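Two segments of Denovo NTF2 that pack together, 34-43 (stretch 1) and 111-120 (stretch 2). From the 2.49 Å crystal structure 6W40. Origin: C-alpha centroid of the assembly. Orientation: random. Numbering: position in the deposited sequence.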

# COMPACT_ATOMS: atom_id res chain seq x y z
N ASP A 34 3.43 -1.51 -22.92
CA ASP A 34 4.84 -1.83 -23.13
C ASP A 34 5.58 -1.99 -21.80
O ASP A 34 6.73 -1.56 -21.66
CB ASP A 34 5.51 -0.77 -23.99
CG ASP A 34 4.86 -0.62 -25.35
OD1 ASP A 34 4.52 -1.66 -25.96
OD2 ASP A 34 4.68 0.53 -25.81
N VAL A 35 4.93 -2.60 -20.82
CA VAL A 35 5.54 -2.78 -19.51
C VAL A 35 6.72 -3.74 -19.62
O VAL A 35 6.68 -4.73 -20.37
CB VAL A 35 4.50 -3.29 -18.49
CG1 VAL A 35 3.88 -4.60 -18.97
CG2 VAL A 35 5.12 -3.45 -17.11
N LYS A 36 7.80 -3.43 -18.91
CA LYS A 36 8.97 -4.29 -18.84
C LYS A 36 9.00 -5.04 -17.51
O LYS A 36 8.54 -4.53 -16.48
CB LYS A 36 10.26 -3.49 -19.01
CG LYS A 36 10.56 -3.09 -20.43
CD LYS A 36 11.95 -2.48 -20.55
CE LYS A 36 12.34 -2.29 -22.00
NZ LYS A 36 12.30 -3.58 -22.74
N PHE A 37 9.55 -6.25 -17.54
CA PHE A 37 9.59 -7.12 -16.37
C PHE A 37 10.90 -7.89 -16.40
O PHE A 37 11.18 -8.59 -17.37
CB PHE A 37 8.40 -8.08 -16.36
CG PHE A 37 8.27 -8.88 -15.10
CD1 PHE A 37 8.69 -8.36 -13.88
CD2 PHE A 37 7.73 -10.16 -15.13
CE1 PHE A 37 8.56 -9.10 -12.72
CE2 PHE A 37 7.60 -10.90 -13.97
CZ PHE A 37 8.02 -10.37 -12.76
N GLN A 38 11.69 -7.75 -15.34
CA GLN A 38 12.91 -8.53 -15.19
C GLN A 38 12.93 -9.18 -13.81
O GLN A 38 12.72 -8.51 -12.80
CB GLN A 38 14.17 -7.68 -15.40
CG GLN A 38 14.17 -6.33 -14.70
CD GLN A 38 15.48 -5.59 -14.91
OE1 GLN A 38 15.49 -4.39 -15.18
NE2 GLN A 38 16.59 -6.31 -14.79
N VAL A 39 13.17 -10.49 -13.79
CA VAL A 39 13.21 -11.27 -12.56
C VAL A 39 14.65 -11.71 -12.32
O VAL A 39 15.32 -12.18 -13.25
CB VAL A 39 12.28 -12.50 -12.65
CG1 VAL A 39 12.00 -13.04 -11.25
CG2 VAL A 39 10.99 -12.14 -13.36
N ASP A 40 15.11 -11.55 -11.09
CA ASP A 40 16.45 -11.97 -10.68
C ASP A 40 16.29 -13.06 -9.63
O ASP A 40 16.06 -12.77 -8.45
CB ASP A 40 17.26 -10.80 -10.15
CG ASP A 40 17.65 -9.82 -11.24
OD1 ASP A 40 18.02 -10.28 -12.34
OD2 ASP A 40 17.58 -8.60 -11.00
N VAL A 41 16.40 -14.31 -10.05
CA VAL A 41 16.32 -15.46 -9.15
C VAL A 41 17.69 -16.13 -9.18
O VAL A 41 17.97 -16.98 -10.03
CB VAL A 41 15.22 -16.44 -9.54
CG1 VAL A 41 15.17 -17.60 -8.56
CG2 VAL A 41 13.88 -15.74 -9.59
N GLY A 42 18.55 -15.74 -8.25
CA GLY A 42 19.89 -16.31 -8.21
C GLY A 42 20.69 -15.87 -9.42
O GLY A 42 20.86 -14.68 -9.68
N ASP A 43 21.19 -16.85 -10.17
CA ASP A 43 21.95 -16.58 -11.39
C ASP A 43 21.10 -16.63 -12.64
O ASP A 43 21.62 -16.40 -13.74
CB ASP A 43 23.12 -17.56 -11.51
CG ASP A 43 24.03 -17.54 -10.29
OD1 ASP A 43 24.03 -16.52 -9.57
OD2 ASP A 43 24.73 -18.55 -10.06
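Stretch 2, residues 111-120: KIKKVRIIIR

The apolar centre of this contact lies on the face of the sheet that carries Phe37, Val39 and Val41 from stretch 1 and Val115, Ile117 and Ile119 from stretch 2. Phe37 makes the closest apolar side-chain contacts. Its chi1 is t (-172°), and the end of the side chain comes nearer to stretch 2 than its base does. Phe37 CE1 lies 3.6 Å from Ile117 CD1 and 3.7 Å from Val115 CG1. Ile117 CD1 meets the ring at its edge, near the ring plane. Ile117 is m, t, Val115 is t, and all three residues are buried.

The packing loosens on going toward the C-terminal ends. Val39 CG1 is 4.4 Å from Ile117 CG2, so Ile117 touches both Phe37 and Val39. Val41 CG2 is also 4.4 Å from Ile119 CD1. At the other end, Val35 CG2 reaches Ile112 CG2 at 4.4 Å and lies closer, at 3.3 Å, to Ile112 O.

Beneath these side chains the two backbones form a parallel pair of strands. Residues 111-119 of stretch 2 form a strand, with a local break from extended geometry at Lys113 (psi -28°), and run beside the strand of stretch 1 that continues to Val41. The N-to-C directions differ by 10°, and the axes approach to 4.4 Å. The register is constant: Lys36 pairs with Lys114, Phe37 with Val115, Gln38 with Arg116, Val39 with Ile117, Asp40 with Ile118 and Val41 with Ile119. The CA atoms of Lys36 and Lys114 are 4.5 Å apart, and those of Val41 and Ile119 are 5.1 Å apart.

Alternate residues of each strand supply the hydrogen bonds, as is usual for parallel strands. Lys36 N donates to Lys113 O at 2.8 Å, and Lys36 O accepts from Val115 N at 2.8 Å. Gln38 N donates to Val115 O at 3.1 Å, and Gln38 O accepts from Ile117 N at 3.0 Å. Asp40 N donates to Ile117 O at 2.7 Å, and Asp40 O accepts from Ile119 N at 2.8 Å. CA-H...O contacts supplement this ladder, such as Phe37 CA to Val115 O at 3.3 Å. The ladder ends near Gly42, whose N is 3.6 Å from Ile119 O. Gly42 has a positive phi of 68°, which favours glycine.

The other face carries Lys36, Gln38 and Asp40 beside Lys114, Arg116 and Ile118. Here the main link is a salt bridge. Arg116 is extended, with chi1 to chi3 all t, and its guanidinium reaches diagonally past its register partner Gln38 to Asp40. Arg116 NH2 donates to Asp40 OD2 at 3.0 Å, and Arg116 NE donates to Asp40 OD2 at 3.1 Å. The carboxylate oxygen lies at the guanidinium edge, while Gln38 NE2 lies over one face. Asp40 OD2 is also 3.4 Å from Ile118 CG1. Gln38 OE1 lies 3.2 Å from Lys114 CE.

At the N-terminal edge, CA to CB of Lys113 points away from stretch 1, but the side chain returns. Lys113 NZ donates a hydrogen bond to Asp34 O at 2.9 Å.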

# COMPACT_ATOMS: atom_id res chain seq x y z
N LYS A 111 0.34 4.32 -15.37
CA LYS A 111 0.44 2.90 -15.66
C LYS A 111 1.81 2.38 -15.24
O LYS A 111 2.80 3.11 -15.26
CB LYS A 111 0.20 2.62 -17.15
CG LYS A 111 -1.25 2.79 -17.59
CD LYS A 111 -2.10 1.63 -17.10
CE LYS A 111 -3.58 1.91 -17.29
NZ LYS A 111 -4.07 2.95 -16.34
N ILE A 112 1.84 1.11 -14.85
CA ILE A 112 3.09 0.47 -14.46
C ILE A 112 3.91 0.21 -15.72
O ILE A 112 3.52 -0.60 -16.56
CB ILE A 112 2.85 -0.82 -13.67
CG1 ILE A 112 2.02 -0.54 -12.42
CG2 ILE A 112 4.17 -1.46 -13.30
CD1 ILE A 112 1.70 -1.78 -11.61
N LYS A 113 5.04 0.91 -15.86
CA LYS A 113 5.89 0.79 -17.03
C LYS A 113 7.00 -0.23 -16.86
O LYS A 113 7.44 -0.83 -17.84
CB LYS A 113 6.49 2.15 -17.39
CG LYS A 113 7.39 2.15 -18.62
CD LYS A 113 6.66 1.64 -19.86
CE LYS A 113 7.62 1.45 -21.03
NZ LYS A 113 8.63 0.39 -20.75
N LYS A 114 7.46 -0.46 -15.63
CA LYS A 114 8.54 -1.40 -15.40
C LYS A 114 8.41 -2.02 -14.02
O LYS A 114 8.11 -1.33 -13.04
CB LYS A 114 9.91 -0.73 -15.55
CG LYS A 114 11.09 -1.69 -15.47
CD LYS A 114 12.40 -0.96 -15.68
CE LYS A 114 13.57 -1.92 -15.68
NZ LYS A 114 14.86 -1.22 -15.89
N VAL A 115 8.63 -3.34 -13.94
CA VAL A 115 8.66 -4.08 -12.69
C VAL A 115 9.97 -4.85 -12.63
O VAL A 115 10.34 -5.52 -13.60
CB VAL A 115 7.47 -5.04 -12.54
CG1 VAL A 115 7.57 -5.82 -11.24
CG2 VAL A 115 6.16 -4.28 -12.61
N ARG A 116 10.67 -4.76 -11.51
CA ARG A 116 11.85 -5.57 -11.26
C ARG A 116 11.64 -6.34 -9.96
O ARG A 116 11.20 -5.77 -8.96
CB ARG A 116 13.12 -4.72 -11.17
CG ARG A 116 14.37 -5.56 -10.96
CD ARG A 116 15.65 -4.74 -11.03
NE ARG A 116 16.83 -5.60 -11.00
CZ ARG A 116 18.08 -5.16 -11.01
NH1 ARG A 116 18.33 -3.86 -11.04
NH2 ARG A 116 19.09 -6.02 -10.99
N ILE A 117 11.96 -7.63 -9.99
CA ILE A 117 11.79 -8.50 -8.83
C ILE A 117 13.09 -9.27 -8.63
O ILE A 117 13.57 -9.94 -9.56
CB ILE A 117 10.60 -9.46 -9.01
CG1 ILE A 117 9.29 -8.67 -9.01
CG2 ILE A 117 10.60 -10.52 -7.91
CD1 ILE A 117 8.05 -9.51 -9.18
N ILE A 118 13.66 -9.18 -7.43
CA ILE A 118 14.91 -9.82 -7.09
C ILE A 118 14.66 -10.73 -5.89
O ILE A 118 14.20 -10.26 -4.84
CB ILE A 118 16.02 -8.80 -6.78
CG1 ILE A 118 16.21 -7.86 -7.97
CG2 ILE A 118 17.32 -9.50 -6.43
CD1 ILE A 118 17.10 -6.68 -7.68
N ILE A 119 14.95 -12.01 -6.05
CA ILE A 119 14.74 -13.01 -5.00
C ILE A 119 16.07 -13.67 -4.70
O ILE A 119 16.73 -14.19 -5.61
CB ILE A 119 13.69 -14.06 -5.42
CG1 ILE A 119 12.39 -13.37 -5.84
CG2 ILE A 119 13.43 -15.03 -4.29
CD1 ILE A 119 11.33 -14.34 -6.33
N ARG A 120 16.45 -13.66 -3.43
CA ARG A 120 17.66 -14.36 -2.99
C ARG A 120 17.29 -15.51 -2.06
O ARG A 120 16.26 -15.47 -1.38
CB ARG A 120 18.63 -13.41 -2.29
CG ARG A 120 19.13 -12.26 -3.16
CD ARG A 120 20.47 -11.76 -2.65
NE ARG A 120 20.49 -11.62 -1.19
CZ ARG A 120 21.59 -11.44 -0.47
NH1 ARG A 120 22.77 -11.39 -1.07
NH2 ARG A 120 21.51 -11.32 0.85
OXT ARG A 120 18.01 -16.50 -1.95